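Local structure of transglutaminase elicitor (Phytophthora sojae, 3TW5) at residues 41-46 with 282-287; 84-89 with 117-122; 162-167 with 350-355; 171-176 with 335-340. The protein is a transglutaminase that probably cross-links protein glutamine and lysine side chains and is recognised by plants as an elicitor of innate immunity. The protein carries 1 engineered substitution. One frame throughout, in Å; residues are numbered along the deposited sequence.

How the contacts relate
All four contacts form one run through touching atoms, in the order 2, 1, 3, 4. Contact 2 meets contact 1 where Thr44 CG2 comes 3.2 Å from Gly84 O, with centres about 17 Å apart. Contact 1 meets contact 3 (centres about 16 Å apart) where Trp42 CD1 lies 4.0 Å from Ser162 CB. Contacts 3 and 4 also touch, Tyr352 and Tyr165 packing on Lys339 and Pro340, and their centres are about 17 Å apart; helix 154-167 leads into strand 172-175. The ends of the run are far apart, about 30 Å between the centres of contacts 2 and 4. All four are structural joins, between loops, a small sheet, helices and the large antiparallel sheet.

Contact 1. Residues 41-46 with 282-287; sequences YWPTYQ and ETYTDG
Tyr284 reaches across to Trp42, Pro43 and Gln46, while Glu282 packs beside Tyr41; a ring pair and van der Waals contacts join these loops. The aromatic part is a T-shaped stack. The edge of the Tyr284 ring is turned to the face of the six-membered ring of Trp42, with the planes at 84° and the centroids 5.7 Å apart. The nearest atoms are Tyr284 CE1 and Trp42 CZ3, at 4.1 Å, and the two side chains run past each other in opposite directions.

Beyond the ring, the phenol tip finishes among mixed groups. Tyr284 OH meets Pro43 tip to tip, 3.3 Å from Pro43 CD. The same hydroxyl lies 3.6 Å from Gln46 OE1, and the amide stands almost upright to the phenol ring, the planes 88° apart.

The third kind of contact sets a methylene against a ring edge. Glu282 CG sits at the edge of the Tyr41 ring, 3.8 Å from Tyr41 CD2. The chi2 of Glu282 (83°) swings its CD out of the extended position anti to CA, and the chain bends there. Tyr41 OH looks elsewhere, to the carbonyl O of Thr123, and the ring also makes an edge-to-face pair with Trp231.

Further on, Thr283 OG1 and Thr285 OG1 share a hydrogen bond of 2.8 Å, and Asp286 OD1 accepts from Met155 N in the first turn of helix 154-167. Met155 also touches both Trp42 and Tyr284, making this an aromatic loop-to-loop junction packed against the start of that helix.

Contact 2. Residues 84-89 with 117-122; sequences GIDSQS and SGYCIP
Tyr119 lies with one ring face against the backbone of Gln88 and Ser89. Ser89 CA stands 3.8 Å from the ring centroid, 16° off the normal, a CH-pi contact toward the rim. Gln88 O shares that face nearer the root of the side chain, 3.7 Å from Tyr119 CG, and Ser89 O comes 3.4 Å from Tyr119 CE1. The edge of the ring has other neighbours: Ile85 CG2 approaches in the ring plane, 3.9 Å from Tyr119 CD2, and Asp86 OD1 lies near the plane close to Tyr119 CE2.

Two residues along strand 118-122, Ile121 projects to the same side of the strand as Tyr119. It crosses Ile85 and Gln88 at about a right angle. Its CG1, anti to the carbonyl carbon (chi1 -57°), lies 3.8 Å from Gln88 CB, while its CD1 comes 3.8 Å from Ile85 CA.

Bonds within the turn help set its shape. Gly84 O is gripped by both Ser87 N and Ser87 OG, the hydroxyl at 2.6 Å, and Ser89 OG gives a hydrogen bond of 2.7 Å to Asp86 O. Asp86 OD2 forms a salt bridge with Arg112, and Cys120, on the reverse side of the strand, is tied to Cys100 by a disulfide.

Van der Waals and CH-pi contacts, with two backbone carbonyl oxygens against the ring, join the segments; with no directional polar bond between them, their fit depends on shape.

Contact 3. Residues 162-167 with 350-355; sequences SLVYDG and LSYADV
Val164 points from helix 154-167 toward the start of helix 352-364, and its two methyls divide the contact. From CB the branches part: CG1 is anti to the backbone N (chi1 165°), and CG2 is anti to the carbonyl carbon. CG1 rests on the base of Tyr352, 3.6 Å from Tyr352 CD1 and 3.9 Å from Tyr352 CB, with the side chains crossing at about a right angle. CG2 goes to the aliphatic neighbours instead, 3.8 Å from Leu350 CG and 3.9 Å from Val355 CG2.

One residue earlier, Leu163 enlarges the apolar patch: its CB lies 3.8 Å from Leu350 CD2, and its own CD2 meets the same methyl. The phenols of Tyr165 and Tyr352 run out beyond Val164, and both hydroxyls bond to the carboxylate of Glu138, Tyr165 to OE1 and Tyr352 to OE2.

Ser351 turns away from this packing and occupies the N-cap, its OG taking weak bonds from Ala353 N and Asp354 N. The arrangement is a buried helix-helix contact in which the C-terminal end of helix 154-167 packs on the first turn of helix 352-364 and on Leu350 just before its N-cap.

Contact 4. Residues 171-176 with 335-340; sequences QTVFTG and LPKAKP
An antiparallel strand pair in the large sheet brings Val173 opposite Leu335 and Thr172 opposite Pro336. Val173 and Leu335 are the hydrogen-bonded pair: Val173 N gives to Leu335 O at 2.7 Å, and Leu335 N returns a bond of 3.1 Å to Val173 O. Thr172 and Pro336 form the non-hydrogen-bonded pair. A proline fits here, since its nitrogen carries no hydrogen and this site asks for none across the pair. Beside this pair, CA-H...O contacts run between the strands, with Thr172 CA 3.2 Å from Leu335 O and Pro336 CA 3.4 Å from Gln171 O.

A further backbone bond, Lys337 N to Gln171 O at 2.6 Å, prolongs the pairing past the last bridge, where Lys337 has already taken helical backbone angles and the chain turns off.

On the side chains, Val173 CB faces Leu335 CD1 at 4.1 Å. The extended Lys337 crosses Val173 at about a right angle, its CG 3.9 Å from Val173 CG2, and its CB lies 3.9 Å from Gln171 CB. Helix 5-15 packs on the face bearing Val173 and Leu335, with Tyr14 on the valine and Leu11 and Phe15 on the leucine. Strand 333-336 thus pairs with both 172-175 and 221-223 in an antiparallel sheet that carries a helix on one face.

Contact 1. Residues 41-46 with 282-287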
loop_
_atom_site.group_PDB
_atom_site.type_symbol
_atom_site.label_atom_id
_atom_site.label_comp_id
_atom_site.label_asym_id
_atom_site.label_seq_id
_atom_site.Cartn_x
_atom_site.Cartn_y
_atom_site.Cartn_z
ATOM N N TYR A 41 0.359 2.995 -9.429
ATOM C CA TYR A 41 0.957 1.677 -9.282
ATOM C C TYR A 41 1.691 1.269 -10.562
ATOM O O TYR A 41 2.029 0.098 -10.746
ATOM C CB TYR A 41 -0.103 0.642 -8.878
ATOM C CG TYR A 41 -1.130 0.320 -9.945
ATOM C CD1 TYR A 41 -1.094 -0.898 -10.626
ATOM C CD2 TYR A 41 -2.144 1.226 -10.264
ATOM C CE1 TYR A 41 -2.041 -1.208 -11.606
ATOM C CE2 TYR A 41 -3.095 0.931 -11.246
ATOM C CZ TYR A 41 -3.039 -0.288 -11.908
ATOM O OH TYR A 41 -3.975 -0.580 -12.875
ATOM N N TRP A 42 1.928 2.253 -11.434
ATOM C CA TRP A 42 2.693 2.086 -12.677
ATOM C C TRP A 42 2.455 0.735 -13.341
ATOM O O TRP A 42 3.354 -0.106 -13.378
ATOM C CB TRP A 42 4.183 2.337 -12.424
ATOM C CG TRP A 42 4.426 3.700 -11.873
ATOM C CD1 TRP A 42 4.681 4.026 -10.572
ATOM C CD2 TRP A 42 4.397 4.934 -12.599
ATOM N NE1 TRP A 42 4.830 5.386 -10.445
ATOM C CE2 TRP A 42 4.660 5.968 -11.674
ATOM C CE3 TRP A 42 4.181 5.266 -13.945
ATOM C CZ2 TRP A 42 4.711 7.316 -12.050
ATOM C CZ3 TRP A 42 4.235 6.604 -14.317
ATOM C CH2 TRP A 42 4.500 7.613 -13.372
ATOM N N PRO A 43 1.238 0.532 -13.875
ATOM C CA PRO A 43 0.774 -0.777 -14.325
ATOM C C PRO A 43 1.691 -1.424 -15.357
ATOM O O PRO A 43 2.320 -0.732 -16.163
ATOM C CB PRO A 43 -0.591 -0.476 -14.952
ATOM C CG PRO A 43 -0.983 0.840 -14.422
ATOM C CD PRO A 43 0.277 1.592 -14.220
ATOM N N THR A 44 1.751 -2.751 -15.309
ATOM C CA THR A 44 2.545 -3.550 -16.234
ATOM C C THR A 44 2.005 -3.418 -17.659
ATOM O O THR A 44 2.775 -3.273 -18.609
ATOM C CB THR A 44 2.560 -5.036 -15.793
ATOM O OG1 THR A 44 3.031 -5.130 -14.444
ATOM C CG2 THR A 44 3.452 -5.878 -16.690
ATOM N N TYR A 45 0.679 -3.442 -17.794
ATOM C CA TYR A 45 0.027 -3.401 -19.105
ATOM C C TYR A 45 0.268 -2.089 -19.865
ATOM O O TYR A 45 0.025 -2.013 -21.071
ATOM C CB TYR A 45 -1.474 -3.705 -18.978
ATOM C CG TYR A 45 -2.338 -2.491 -18.742
ATOM C CD1 TYR A 45 -2.965 -1.841 -19.808
ATOM C CD2 TYR A 45 -2.528 -1.987 -17.459
ATOM C CE1 TYR A 45 -3.757 -0.719 -19.600
ATOM C CE2 TYR A 45 -3.322 -0.867 -17.238
ATOM C CZ TYR A 45 -3.930 -0.238 -18.313
ATOM O OH TYR A 45 -4.711 0.869 -18.099
ATOM N N GLN A 46 0.737 -1.062 -19.157
ATOM C CA GLN A 46 1.100 0.211 -19.784
ATOM C C GLN A 46 2.616 0.397 -19.883
ATOM O O GLN A 46 3.104 1.511 -20.108
ATOM C CB GLN A 46 0.458 1.381 -19.040
ATOM C CG GLN A 46 -1.004 1.597 -19.390
ATOM C CD GLN A 46 -1.607 2.782 -18.672
ATOM O OE1 GLN A 46 -1.428 2.953 -17.462
ATOM N NE2 GLN A 46 -2.329 3.613 -19.413
ATOM N N GLU A 282 -4.216 5.743 -5.854
ATOM C CA GLU A 282 -3.383 6.076 -7.013
ATOM C C GLU A 282 -3.857 7.292 -7.810
ATOM O O GLU A 282 -5.061 7.516 -7.964
ATOM C CB GLU A 282 -3.271 4.864 -7.948
ATOM C CG GLU A 282 -2.508 3.666 -7.364
ATOM C CD GLU A 282 -3.357 2.767 -6.460
ATOM O OE1 GLU A 282 -4.555 3.058 -6.245
ATOM O OE2 GLU A 282 -2.815 1.758 -5.959
ATOM N N THR A 283 -2.893 8.063 -8.314
ATOM C CA THR A 283 -3.152 9.206 -9.199
ATOM C C THR A 283 -1.901 9.606 -9.984
ATOM O O THR A 283 -0.779 9.389 -9.530
ATOM C CB THR A 283 -3.687 10.445 -8.426
ATOM O OG1 THR A 283 -3.980 11.504 -9.350
ATOM C CG2 THR A 283 -2.675 10.938 -7.399
ATOM N N TYR A 284 -2.106 10.199 -11.157
ATOM C CA TYR A 284 -0.999 10.694 -11.975
ATOM C C TYR A 284 -0.821 12.212 -11.854
ATOM O O TYR A 284 -0.082 12.826 -12.628
ATOM C CB TYR A 284 -1.186 10.278 -13.433
ATOM C CG TYR A 284 -1.094 8.787 -13.673
ATOM C CD1 TYR A 284 0.094 8.203 -14.105
ATOM C CD2 TYR A 284 -2.201 7.960 -13.480
ATOM C CE1 TYR A 284 0.181 6.834 -14.337
ATOM C CE2 TYR A 284 -2.124 6.589 -13.708
ATOM C CZ TYR A 284 -0.933 6.034 -14.135
ATOM O OH TYR A 284 -0.858 4.679 -14.360
ATOM N N THR A 285 -1.493 12.807 -10.871
ATOM C CA THR A 285 -1.438 14.250 -10.653
ATOM C C THR A 285 -0.044 14.688 -10.199
ATOM O O THR A 285 0.460 14.241 -9.164
ATOM C CB THR A 285 -2.507 14.707 -9.635
ATOM O OG1 THR A 285 -3.782 14.177 -10.015
ATOM C CG2 THR A 285 -2.591 16.228 -9.577
ATOM N N ASP A 286 0.566 15.566 -10.989
ATOM C CA ASP A 286 1.918 16.056 -10.723
ATOM C C ASP A 286 1.931 17.081 -9.585
ATOM O O ASP A 286 0.889 17.636 -9.226
ATOM C CB ASP A 286 2.515 16.657 -12.003
ATOM C CG ASP A 286 4.032 16.786 -11.950
ATOM O OD1 ASP A 286 4.669 16.198 -11.042
ATOM O OD2 ASP A 286 4.589 17.481 -12.830
ATOM N N GLY A 287 3.111 17.314 -9.017
ATOM C CA GLY A 287 3.287 18.296 -7.953
ATOM C C GLY A 287 3.360 17.675 -6.574
ATOM O O GLY A 287 3.080 16.484 -6.398
#

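Contact 2. Residues 84-89 with 117-122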
loop_
_atom_site.group_PDB
_atom_site.type_symbol
_atom_site.label_atom_id
_atom_site.label_comp_id
_atom_site.label_asym_id
_atom_site.label_seq_id
_atom_site.Cartn_x
_atom_site.Cartn_y
_atom_site.Cartn_z
ATOM N N GLY A 84 7.695 -4.271 -17.305
ATOM C CA GLY A 84 6.752 -3.790 -18.312
ATOM C C GLY A 84 6.105 -4.867 -19.164
ATOM O O GLY A 84 5.908 -5.996 -18.717
ATOM N N ILE A 85 5.778 -4.502 -20.401
ATOM C CA ILE A 85 5.078 -5.385 -21.336
ATOM C C ILE A 85 5.905 -6.628 -21.698
ATOM O O ILE A 85 5.372 -7.738 -21.748
ATOM C CB ILE A 85 4.605 -4.603 -22.604
ATOM C CG1 ILE A 85 3.451 -3.662 -22.233
ATOM C CG2 ILE A 85 4.182 -5.550 -23.729
ATOM C CD1 ILE A 85 3.196 -2.541 -23.223
ATOM N N ASP A 86 7.205 -6.437 -21.919
ATOM C CA ASP A 86 8.095 -7.539 -22.299
ATOM C C ASP A 86 8.270 -8.598 -21.211
ATOM O O ASP A 86 8.740 -9.703 -21.491
ATOM C CB ASP A 86 9.456 -7.008 -22.755
ATOM C CG ASP A 86 9.446 -6.524 -24.197
ATOM O OD1 ASP A 86 8.612 -7.006 -24.994
ATOM O OD2 ASP A 86 10.285 -5.665 -24.538
ATOM N N SER A 87 7.884 -8.265 -19.982
ATOM C CA SER A 87 7.940 -9.210 -18.866
ATOM C C SER A 87 6.853 -10.288 -18.947
ATOM O O SER A 87 6.861 -11.241 -18.167
ATOM C CB SER A 87 7.867 -8.472 -17.524
ATOM O OG SER A 87 6.558 -8.002 -17.258
ATOM N N GLN A 88 5.928 -10.133 -19.893
ATOM C CA GLN A 88 4.811 -11.065 -20.053
ATOM C C GLN A 88 4.788 -11.720 -21.440
ATOM O O GLN A 88 3.717 -12.021 -21.977
ATOM C CB GLN A 88 3.476 -10.365 -19.769
ATOM C CG GLN A 88 3.418 -9.556 -18.468
ATOM C CD GLN A 88 3.520 -10.407 -17.209
ATOM O OE1 GLN A 88 4.216 -10.046 -16.264
ATOM N NE2 GLN A 88 2.822 -11.536 -17.191
ATOM N N SER A 89 5.978 -11.955 -21.999
ATOM C CA SER A 89 6.151 -12.580 -23.319
ATOM C C SER A 89 5.378 -13.889 -23.477
ATOM O O SER A 89 4.994 -14.258 -24.589
ATOM C CB SER A 89 7.633 -12.846 -23.596
ATOM O OG SER A 89 8.428 -11.718 -23.294
ATOM N N SER A 117 2.587 -5.007 -32.255
ATOM C CA SER A 117 1.830 -6.055 -31.562
ATOM C C SER A 117 2.384 -6.307 -30.158
ATOM O O SER A 117 3.558 -6.047 -29.890
ATOM C CB SER A 117 1.819 -7.354 -32.374
ATOM O OG SER A 117 3.127 -7.876 -32.525
ATOM N N GLY A 118 1.533 -6.810 -29.268
ATOM C CA GLY A 118 1.920 -7.054 -27.882
ATOM C C GLY A 118 1.312 -8.304 -27.277
ATOM O O GLY A 118 1.118 -9.308 -27.965
ATOM N N TYR A 119 1.013 -8.238 -25.980
ATOM C CA TYR A 119 0.511 -9.389 -25.231
ATOM C C TYR A 119 -0.698 -9.009 -24.386
ATOM O O TYR A 119 -0.881 -7.838 -24.043
ATOM C CB TYR A 119 1.613 -9.971 -24.333
ATOM C CG TYR A 119 2.945 -10.168 -25.027
ATOM C CD1 TYR A 119 3.195 -11.305 -25.796
ATOM C CD2 TYR A 119 3.955 -9.214 -24.917
ATOM C CE1 TYR A 119 4.415 -11.486 -26.437
ATOM C CE2 TYR A 119 5.179 -9.385 -25.554
ATOM C CZ TYR A 119 5.402 -10.522 -26.312
ATOM O OH TYR A 119 6.613 -10.693 -26.942
ATOM N N CYS A 120 -1.520 -10.005 -24.058
ATOM C CA CYS A 120 -2.699 -9.804 -23.212
ATOM C C CYS A 120 -2.326 -9.843 -21.729
ATOM O O CYS A 120 -2.140 -10.918 -21.151
ATOM C CB CYS A 120 -3.776 -10.852 -23.519
ATOM S SG CYS A 120 -4.342 -10.883 -25.235
ATOM N N ILE A 121 -2.226 -8.661 -21.126
ATOM C CA ILE A 121 -1.807 -8.511 -19.732
ATOM C C ILE A 121 -2.967 -7.997 -18.868
ATOM O O ILE A 121 -3.648 -7.047 -19.260
ATOM C CB ILE A 121 -0.586 -7.553 -19.619
ATOM C CG1 ILE A 121 0.575 -8.063 -20.482
ATOM C CG2 ILE A 121 -0.144 -7.390 -18.166
ATOM C CD1 ILE A 121 1.647 -7.032 -20.781
ATOM N N PRO A 122 -3.208 -8.639 -17.703
ATOM C CA PRO A 122 -4.165 -8.126 -16.719
ATOM C C PRO A 122 -3.806 -6.709 -16.280
ATOM O O PRO A 122 -2.631 -6.408 -16.048
ATOM C CB PRO A 122 -4.018 -9.098 -15.547
ATOM C CG PRO A 122 -3.587 -10.366 -16.177
ATOM C CD PRO A 122 -2.693 -9.967 -17.317
#

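Contact 3. Residues 162-167 with 350-355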
loop_
_atom_site.group_PDB
_atom_site.type_symbol
_atom_site.label_atom_id
_atom_site.label_comp_id
_atom_site.label_asym_id
_atom_site.label_seq_id
_atom_site.Cartn_x
_atom_site.Cartn_y
_atom_site.Cartn_z
ATOM N N SER A 162 9.662 4.499 -7.071
ATOM C CA SER A 162 8.759 3.359 -6.940
ATOM C C SER A 162 9.385 2.085 -7.502
ATOM O O SER A 162 9.347 1.038 -6.855
ATOM C CB SER A 162 7.413 3.640 -7.612
ATOM O OG SER A 162 6.684 4.612 -6.888
ATOM N N LEU A 163 9.971 2.186 -8.694
ATOM C CA LEU A 163 10.611 1.043 -9.342
ATOM C C LEU A 163 11.884 0.611 -8.611
ATOM O O LEU A 163 12.228 -0.576 -8.608
ATOM C CB LEU A 163 10.912 1.345 -10.811
ATOM C CG LEU A 163 11.161 0.135 -11.715
ATOM C CD1 LEU A 163 9.873 -0.624 -11.986
ATOM C CD2 LEU A 163 11.809 0.552 -13.017
ATOM N N VAL A 164 12.577 1.574 -8.001
ATOM C CA VAL A 164 13.731 1.274 -7.158
ATOM C C VAL A 164 13.302 0.320 -6.052
ATOM O O VAL A 164 13.904 -0.738 -5.874
ATOM C CB VAL A 164 14.368 2.552 -6.553
ATOM C CG1 VAL A 164 15.325 2.204 -5.412
ATOM C CG2 VAL A 164 15.097 3.340 -7.622
ATOM N N TYR A 165 12.240 0.686 -5.338
ATOM C CA TYR A 165 11.712 -0.120 -4.237
ATOM C C TYR A 165 11.285 -1.517 -4.671
ATOM O O TYR A 165 11.335 -2.456 -3.878
ATOM C CB TYR A 165 10.549 0.602 -3.563
ATOM C CG TYR A 165 10.961 1.532 -2.447
ATOM C CD1 TYR A 165 10.582 1.275 -1.133
ATOM C CD2 TYR A 165 11.726 2.667 -2.703
ATOM C CE1 TYR A 165 10.952 2.125 -0.101
ATOM C CE2 TYR A 165 12.100 3.522 -1.679
ATOM C CZ TYR A 165 11.708 3.245 -0.382
ATOM O OH TYR A 165 12.077 4.085 0.639
ATOM N N ASP A 166 10.866 -1.653 -5.926
ATOM C CA ASP A 166 10.547 -2.964 -6.479
ATOM C C ASP A 166 11.814 -3.788 -6.681
ATOM O O ASP A 166 11.837 -4.978 -6.373
ATOM C CB ASP A 166 9.795 -2.836 -7.803
ATOM C CG ASP A 166 9.583 -4.176 -8.482
ATOM O OD1 ASP A 166 8.695 -4.938 -8.049
ATOM O OD2 ASP A 166 10.309 -4.469 -9.453
ATOM N N GLY A 167 12.860 -3.145 -7.194
ATOM C CA GLY A 167 14.103 -3.831 -7.527
ATOM C C GLY A 167 14.989 -4.134 -6.336
ATOM O O GLY A 167 15.757 -5.096 -6.355
ATOM N N LEU A 350 18.707 0.931 -12.368
ATOM C CA LEU A 350 18.243 2.101 -11.649
ATOM C C LEU A 350 19.025 2.225 -10.345
ATOM O O LEU A 350 18.892 1.386 -9.453
ATOM C CB LEU A 350 16.740 1.971 -11.388
ATOM C CG LEU A 350 15.815 3.187 -11.300
ATOM C CD1 LEU A 350 16.017 4.164 -12.441
ATOM C CD2 LEU A 350 14.383 2.703 -11.281
ATOM N N SER A 351 19.857 3.261 -10.253
ATOM C CA SER A 351 20.654 3.515 -9.057
ATOM C C SER A 351 19.874 4.344 -8.044
ATOM O O SER A 351 19.399 5.437 -8.362
ATOM C CB SER A 351 21.956 4.237 -9.416
ATOM O OG SER A 351 22.593 4.741 -8.251
ATOM N N TYR A 352 19.758 3.822 -6.824
ATOM C CA TYR A 352 19.076 4.524 -5.738
ATOM C C TYR A 352 19.866 5.753 -5.297
ATOM O O TYR A 352 19.291 6.707 -4.775
ATOM C CB TYR A 352 18.824 3.579 -4.556
ATOM C CG TYR A 352 18.070 4.189 -3.387
ATOM C CD1 TYR A 352 16.900 4.926 -3.587
ATOM C CD2 TYR A 352 18.515 4.007 -2.078
ATOM C CE1 TYR A 352 16.204 5.483 -2.514
ATOM C CE2 TYR A 352 17.823 4.558 -0.995
ATOM C CZ TYR A 352 16.671 5.293 -1.223
ATOM O OH TYR A 352 15.985 5.839 -0.165
ATOM N N ALA A 353 21.178 5.725 -5.521
ATOM C CA ALA A 353 22.040 6.868 -5.238
ATOM C C ALA A 353 21.656 8.055 -6.120
ATOM O O ALA A 353 21.555 9.185 -5.640
ATOM C CB ALA A 353 23.500 6.494 -5.441
ATOM N N ASP A 354 21.434 7.780 -7.405
ATOM C CA ASP A 354 21.016 8.794 -8.372
ATOM C C ASP A 354 19.628 9.341 -8.054
ATOM O O ASP A 354 19.405 10.551 -8.121
ATOM C CB ASP A 354 21.040 8.230 -9.799
ATOM C CG ASP A 354 22.454 8.064 -10.346
ATOM O OD1 ASP A 354 23.364 8.812 -9.918
ATOM O OD2 ASP A 354 22.655 7.189 -11.221
ATOM N N VAL A 355 18.709 8.442 -7.701
ATOM C CA VAL A 355 17.320 8.801 -7.404
ATOM C C VAL A 355 17.206 9.590 -6.092
ATOM O O VAL A 355 16.478 10.583 -6.028
ATOM C CB VAL A 355 16.395 7.557 -7.398
ATOM C CG1 VAL A 355 14.957 7.942 -7.087
ATOM C CG2 VAL A 355 16.457 6.847 -8.737
#

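Contact 4. Residues 171-176 with 335-340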
loop_
_atom_site.group_PDB
_atom_site.type_symbol
_atom_site.label_atom_id
_atom_site.label_comp_id
_atom_site.label_asym_id
_atom_site.label_seq_id
_atom_site.Cartn_x
_atom_site.Cartn_y
_atom_site.Cartn_z
ATOM N N GLN A 171 13.230 -4.426 3.639
ATOM C CA GLN A 171 12.941 -5.256 4.806
ATOM C C GLN A 171 11.575 -4.918 5.384
ATOM O O GLN A 171 11.270 -3.752 5.628
ATOM C CB GLN A 171 14.023 -5.077 5.867
ATOM C CG GLN A 171 15.428 -5.362 5.363
ATOM C CD GLN A 171 16.299 -5.994 6.423
ATOM O OE1 GLN A 171 16.707 -7.151 6.293
ATOM N NE2 GLN A 171 16.576 -5.247 7.490
ATOM N N THR A 172 10.754 -5.945 5.592
ATOM C CA THR A 172 9.375 -5.748 6.034
ATOM C C THR A 172 9.055 -6.482 7.331
ATOM O O THR A 172 9.671 -7.502 7.647
ATOM C CB THR A 172 8.350 -6.214 4.968
ATOM O OG1 THR A 172 8.351 -7.645 4.889
ATOM C CG2 THR A 172 8.660 -5.626 3.597
ATOM N N VAL A 173 8.086 -5.943 8.070
ATOM C CA VAL A 173 7.443 -6.659 9.170
ATOM C C VAL A 173 6.068 -7.081 8.662
ATOM O O VAL A 173 5.127 -6.288 8.680
ATOM C CB VAL A 173 7.293 -5.782 10.439
ATOM C CG1 VAL A 173 6.720 -6.598 11.588
ATOM C CG2 VAL A 173 8.626 -5.178 10.844
ATOM N N PHE A 174 5.966 -8.321 8.193
ATOM C CA PHE A 174 4.739 -8.820 7.573
ATOM C C PHE A 174 3.855 -9.553 8.575
ATOM O O PHE A 174 4.321 -10.443 9.290
ATOM C CB PHE A 174 5.074 -9.735 6.392
ATOM C CG PHE A 174 3.926 -9.953 5.448
ATOM C CD1 PHE A 174 3.044 -11.015 5.635
ATOM C CD2 PHE A 174 3.730 -9.098 4.365
ATOM C CE1 PHE A 174 1.976 -11.221 4.760
ATOM C CE2 PHE A 174 2.669 -9.291 3.485
ATOM C CZ PHE A 174 1.789 -10.356 3.681
ATOM N N THR A 175 2.579 -9.177 8.621
ATOM C CA THR A 175 1.628 -9.773 9.565
ATOM C C THR A 175 0.288 -10.104 8.907
ATOM O O THR A 175 -0.161 -9.396 8.007
ATOM C CB THR A 175 1.382 -8.859 10.786
ATOM O OG1 THR A 175 0.807 -7.619 10.357
ATOM C CG2 THR A 175 2.682 -8.582 11.542
ATOM N N GLY A 176 -0.343 -11.182 9.371
ATOM C CA GLY A 176 -1.633 -11.620 8.841
ATOM C C GLY A 176 -1.655 -13.090 8.465
ATOM O O GLY A 176 -1.526 -13.443 7.293
ATOM N N LEU A 335 4.831 -3.395 7.529
ATOM C CA LEU A 335 5.614 -2.165 7.623
ATOM C C LEU A 335 6.988 -2.360 6.994
ATOM O O LEU A 335 7.626 -3.394 7.209
ATOM C CB LEU A 335 5.805 -1.739 9.083
ATOM C CG LEU A 335 4.618 -1.644 10.040
ATOM C CD1 LEU A 335 4.359 -2.984 10.712
ATOM C CD2 LEU A 335 4.892 -0.582 11.086
ATOM N N PRO A 336 7.452 -1.372 6.210
ATOM C CA PRO A 336 8.842 -1.392 5.772
ATOM C C PRO A 336 9.766 -0.944 6.909
ATOM O O PRO A 336 9.565 0.132 7.479
ATOM C CB PRO A 336 8.861 -0.390 4.614
ATOM C CG PRO A 336 7.743 0.541 4.899
ATOM C CD PRO A 336 6.692 -0.261 5.607
ATOM N N LYS A 337 10.751 -1.776 7.245
ATOM C CA LYS A 337 11.666 -1.502 8.355
ATOM C C LYS A 337 12.493 -0.241 8.131
ATOM O O LYS A 337 12.650 0.576 9.043
ATOM C CB LYS A 337 12.603 -2.686 8.596
ATOM C CG LYS A 337 11.983 -3.866 9.325
ATOM C CD LYS A 337 13.074 -4.822 9.789
ATOM C CE LYS A 337 12.500 -6.069 10.442
ATOM N NZ LYS A 337 13.574 -6.944 10.999
ATOM N N ALA A 338 13.021 -0.095 6.916
ATOM C CA ALA A 338 13.871 1.035 6.552
ATOM C C ALA A 338 13.930 1.202 5.037
ATOM O O ALA A 338 13.477 0.331 4.290
ATOM C CB ALA A 338 15.277 0.850 7.119
ATOM N N LYS A 339 14.480 2.332 4.594
ATOM C CA LYS A 339 14.761 2.574 3.182
ATOM C C LYS A 339 15.756 1.539 2.656
ATOM O O LYS A 339 16.543 0.988 3.432
ATOM C CB LYS A 339 15.367 3.964 2.999
ATOM C CG LYS A 339 14.437 5.114 3.297
ATOM C CD LYS A 339 15.165 6.436 3.164
ATOM C CE LYS A 339 14.218 7.597 3.370
ATOM N NZ LYS A 339 14.922 8.901 3.270
ATOM N N PRO A 340 15.738 1.273 1.333
ATOM C CA PRO A 340 16.790 0.440 0.747
ATOM C C PRO A 340 18.179 1.034 0.984
ATOM O O PRO A 340 18.308 2.233 1.260
ATOM C CB PRO A 340 16.453 0.437 -0.751
ATOM C CG PRO A 340 15.475 1.550 -0.945
ATOM C CD PRO A 340 14.722 1.647 0.336
#